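Local coordinates for protein probable FAD-dependent oxidoreductase PA4991 (Pseudomonas aeruginosa PAO1, PDB 5EZ7) that binds one FAD per subunit and probably works as an FAD-dependent oxidoreductase of the DAO family, with a physiological substrate still unknown, at residues 70-73 and 74-77; 287-290 and 291-295. All coordinates share one frame; numbering follows the deposited sequence.

Contact 1: residues 70-73 and 74-77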
# COMPACT_ATOMS: atom_id res chain seq x y z
N GLU A 70 8.53 15.86 -7.47
CA GLU A 70 8.21 16.63 -6.25
C GLU A 70 7.27 15.85 -5.32
O GLU A 70 7.46 15.90 -4.10
CB GLU A 70 7.60 18.02 -6.55
CG GLU A 70 7.98 19.11 -5.53
CD GLU A 70 8.18 20.50 -6.16
OE1 GLU A 70 7.19 21.07 -6.66
OE2 GLU A 70 9.32 21.02 -6.15
N ALA A 71 6.28 15.15 -5.88
CA ALA A 71 5.21 14.57 -5.08
C ALA A 71 5.76 13.53 -4.10
O ALA A 71 5.54 13.62 -2.90
CB ALA A 71 4.13 13.99 -5.97
N ILE A 72 6.51 12.56 -4.63
CA ILE A 72 7.19 11.55 -3.81
C ILE A 72 8.18 12.12 -2.76
O ILE A 72 8.24 11.61 -1.65
CB ILE A 72 7.88 10.48 -4.69
CG1 ILE A 72 8.31 9.27 -3.88
CG2 ILE A 72 9.10 11.03 -5.40
CD1 ILE A 72 7.15 8.46 -3.39
N ALA A 73 8.92 13.16 -3.12
CA ALA A 73 9.99 13.73 -2.24
C ALA A 73 9.49 14.24 -0.88
O ALA A 73 10.20 14.21 0.14
CB ALA A 73 10.70 14.87 -2.97
N ASP A 74 8.24 14.70 -0.88
CA ASP A 74 7.59 15.20 0.32
C ASP A 74 6.87 14.12 1.15
O ASP A 74 6.34 14.42 2.22
CB ASP A 74 6.61 16.30 -0.11
CG ASP A 74 6.30 17.26 1.01
OD1 ASP A 74 7.25 17.82 1.61
OD2 ASP A 74 5.10 17.44 1.32
N MET A 75 6.86 12.86 0.70
CA MET A 75 6.06 11.83 1.38
C MET A 75 6.59 11.47 2.78
O MET A 75 5.83 11.56 3.73
CB MET A 75 5.86 10.60 0.48
CG MET A 75 4.84 10.79 -0.65
SD MET A 75 3.17 11.39 -0.20
CE MET A 75 3.24 13.05 -0.84
N PRO A 76 7.90 11.17 2.95
CA PRO A 76 8.35 10.88 4.33
C PRO A 76 8.00 11.98 5.35
O PRO A 76 7.54 11.66 6.43
CB PRO A 76 9.88 10.69 4.20
CG PRO A 76 10.11 10.45 2.74
CD PRO A 76 9.04 11.23 2.01
N ARG A 77 8.17 13.25 5.01
CA ARG A 77 7.74 14.32 5.93
C ARG A 77 6.23 14.23 6.23
O ARG A 77 5.80 14.19 7.37
CB ARG A 77 8.11 15.69 5.35
CG ARG A 77 7.78 16.88 6.25
CD ARG A 77 7.91 18.20 5.50
NE ARG A 77 6.94 18.34 4.40
CZ ARG A 77 5.65 18.66 4.55
NH1 ARG A 77 5.14 18.90 5.75
NH2 ARG A 77 4.84 18.74 3.49
O HOH W 1 9.91 14.60 2.80
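Ile-72 and Met-75 meet where the short helix 70-73 hands over to helix 75-82, a helix-helix junction next to the FAD pocket of this DAO-family fold. One backbone bond spans the junction: Met-75 N donates to Ile-72 O over 3.0 Å, nearly straight at the hydrogen (163°), an i to i+3 bond that closes the four-residue turn 72-75. The donor stands well above the carbonyl plane, 57° out of it. At the next carbonyl a water takes the place of a direct i to i+4 bond: water 1 donates to Ala-73 O at 2.7 Å and accepts from Arg-77 N at 3.1 Å. Pro-76, having no N-H to give, sets its ring atom CD against Ala-73 O at 3.7 Å.

The apolar side of the junction belongs to Ile-72 and Met-75, both buried; Ile-72 CD1 lies 4.3 Å from Met-75 CG. With CG beside its own backbone N (chi1 -75°) and the chain bent again at chi2 and chi3, Met-75 curls back against the preceding turn and brings CE to the carbonyl oxygen of Ala-71. Pro-351 on helix 350-364 also packs on Met-75, while Ile-72 reaches Leu-349 and the side chain of Ala-348, an FAD-binding residue.

The charged pair is Asp-74 and Arg-77, three residues apart. Asp-74 holds CG anti to the backbone N, which leads its carboxylate away from helix 70-73. Arg-77 grips it side-on with two nitrogens, one for each oxygen, which restrains rotation of both end groups. Arg-77 NH2 approaches Asp-74 OD2 on its syn lone pair at 2.5 Å, whereas Arg-77 NE meets Asp-74 OD1 at 2.9 Å, with that oxygen almost in the guanidinium plane.

Contact 2: residues 287-290 and 291-295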
# COMPACT_ATOMS: atom_id res chain seq x y z
N ALA A 287 14.05 -22.59 -7.20
CA ALA A 287 15.07 -21.75 -7.83
C ALA A 287 15.13 -20.34 -7.21
O ALA A 287 16.21 -19.81 -6.96
CB ALA A 287 14.83 -21.67 -9.34
N GLN A 288 13.96 -19.76 -6.92
CA GLN A 288 13.93 -18.42 -6.29
C GLN A 288 14.44 -18.41 -4.86
O GLN A 288 15.19 -17.51 -4.47
CB GLN A 288 12.53 -17.80 -6.38
CG GLN A 288 12.41 -16.40 -5.79
CD GLN A 288 13.16 -15.33 -6.57
OE1 GLN A 288 14.14 -15.59 -7.28
NE2 GLN A 288 12.69 -14.10 -6.44
N ILE A 289 14.05 -19.43 -4.08
CA ILE A 289 14.61 -19.66 -2.76
C ILE A 289 16.10 -19.88 -2.84
O ILE A 289 16.84 -19.25 -2.12
CB ILE A 289 13.91 -20.83 -2.04
CG1 ILE A 289 12.55 -20.32 -1.52
CG2 ILE A 289 14.75 -21.42 -0.89
CD1 ILE A 289 11.54 -21.45 -1.28
N ALA A 290 16.55 -20.75 -3.73
CA ALA A 290 17.97 -21.05 -3.83
C ALA A 290 18.79 -19.80 -4.17
O ALA A 290 19.87 -19.60 -3.61
CB ALA A 290 18.23 -22.16 -4.84
N GLU A 291 18.26 -18.95 -5.06
CA GLU A 291 18.88 -17.66 -5.41
C GLU A 291 18.98 -16.72 -4.18
O GLU A 291 20.03 -16.11 -3.88
CB GLU A 291 18.06 -16.99 -6.53
CG GLU A 291 18.58 -15.66 -7.03
CD GLU A 291 19.96 -15.74 -7.68
OE1 GLU A 291 20.30 -16.77 -8.31
OE2 GLU A 291 20.75 -14.78 -7.56
N ALA A 292 17.88 -16.63 -3.46
CA ALA A 292 17.86 -15.94 -2.19
C ALA A 292 18.90 -16.45 -1.19
O ALA A 292 19.52 -15.62 -0.53
CB ALA A 292 16.48 -16.01 -1.56
N ARG A 293 19.11 -17.77 -1.09
CA ARG A 293 20.14 -18.29 -0.13
C ARG A 293 21.53 -17.91 -0.52
O ARG A 293 22.32 -17.58 0.34
CB ARG A 293 20.21 -19.81 -0.04
CG ARG A 293 19.05 -20.49 0.61
CD ARG A 293 19.34 -21.98 0.63
NE ARG A 293 18.14 -22.73 0.99
CZ ARG A 293 17.79 -23.06 2.23
NH1 ARG A 293 18.56 -22.73 3.29
NH2 ARG A 293 16.64 -23.74 2.43
N ARG A 294 21.85 -18.02 -1.80
CA ARG A 294 23.14 -17.57 -2.28
C ARG A 294 23.38 -16.11 -1.91
O ARG A 294 24.42 -15.77 -1.36
CB ARG A 294 23.29 -17.78 -3.80
CG ARG A 294 23.61 -19.21 -4.20
CD ARG A 294 24.01 -19.30 -5.69
NE ARG A 294 22.91 -18.89 -6.58
CZ ARG A 294 21.90 -19.68 -6.97
NH1 ARG A 294 20.93 -19.20 -7.76
NH2 ARG A 294 21.85 -20.95 -6.55
N GLU A 295 22.38 -15.27 -2.17
CA GLU A 295 22.60 -13.84 -2.00
C GLU A 295 22.72 -13.40 -0.52
O GLU A 295 23.58 -12.58 -0.19
CB GLU A 295 21.55 -13.07 -2.79
CG GLU A 295 21.81 -13.15 -4.30
CD GLU A 295 22.66 -11.99 -4.79
OE1 GLU A 295 22.08 -10.87 -4.97
OE2 GLU A 295 23.91 -12.20 -4.98
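Across residues 287-295 each of four backbone carbonyls is taken by the N-H four residues on. Ala-287 O receives Glu-291 N, Gln-288 O receives Ala-292 N, Ile-289 O receives Arg-293 N at 2.9 Å, and Ala-290 O receives Arg-294 N at 3.1 Å.

Ala-290 O has a second neighbour. Arg-294, bent at chi3 (-62°), folds its guanidinium back so that Ala-290 O lies over one face of it, 3.8 Å above the guanidinium plane and offset toward the rim. The same fold presents Arg-294 NH1 to Glu-291 OE1 at 2.6 Å in a salt bridge; the oxygen is at the guanidinium edge, yet the nitrogen approaches from above the carboxylate plane, 40° out of it.

Ile-289 and Arg-293 run side by side, Ile-289 CG2 coming within 4.1 Å of Arg-293 NE. Arg-293 also makes a cation-pi contact with Trp-310, on which Ile-289 packs too.

The buried amide of Gln-288 is fully engaged: OE1 accepts from Arg-283 NE, and NE2 serves the carbonyls of Ile-275 and His-230. Glu-295 turns its carboxylate away to a salt bridge with Arg-254. Regular i to i+4 bonding, with Ile-289 on strand 309-320, Ala-292 on strands 224-236 and 309-320, and an i to i+3 salt bridge from Glu-291 to Arg-294, is typical of an alpha-helix lying against a beta-sheet.

In the fold
From the N terminus, the chain passes through strand 10-13, helix 17-28 and strand 33-37, a beta-alpha-beta unit consistent with a Rossmann-type FAD fold, before contact 1, which joins helix 70-73 to helix 75-82 close to FAD. More than two hundred residues later, contact 2 lies inside helix 285-299, beside strands 224-236 and 309-320 of the eight-stranded sheet. Each is local and closes no long loop; they follow in series, neither nested nor crossed. The centres of contacts 1 and 2 are about 34 Å apart, and the nearest atoms of contacts 1 and 2 about 23 Å. Contact 1 lies by the cofactor, where it abuts helix 350-364, and contact 2 in the helix that packs on the eight-stranded sheet.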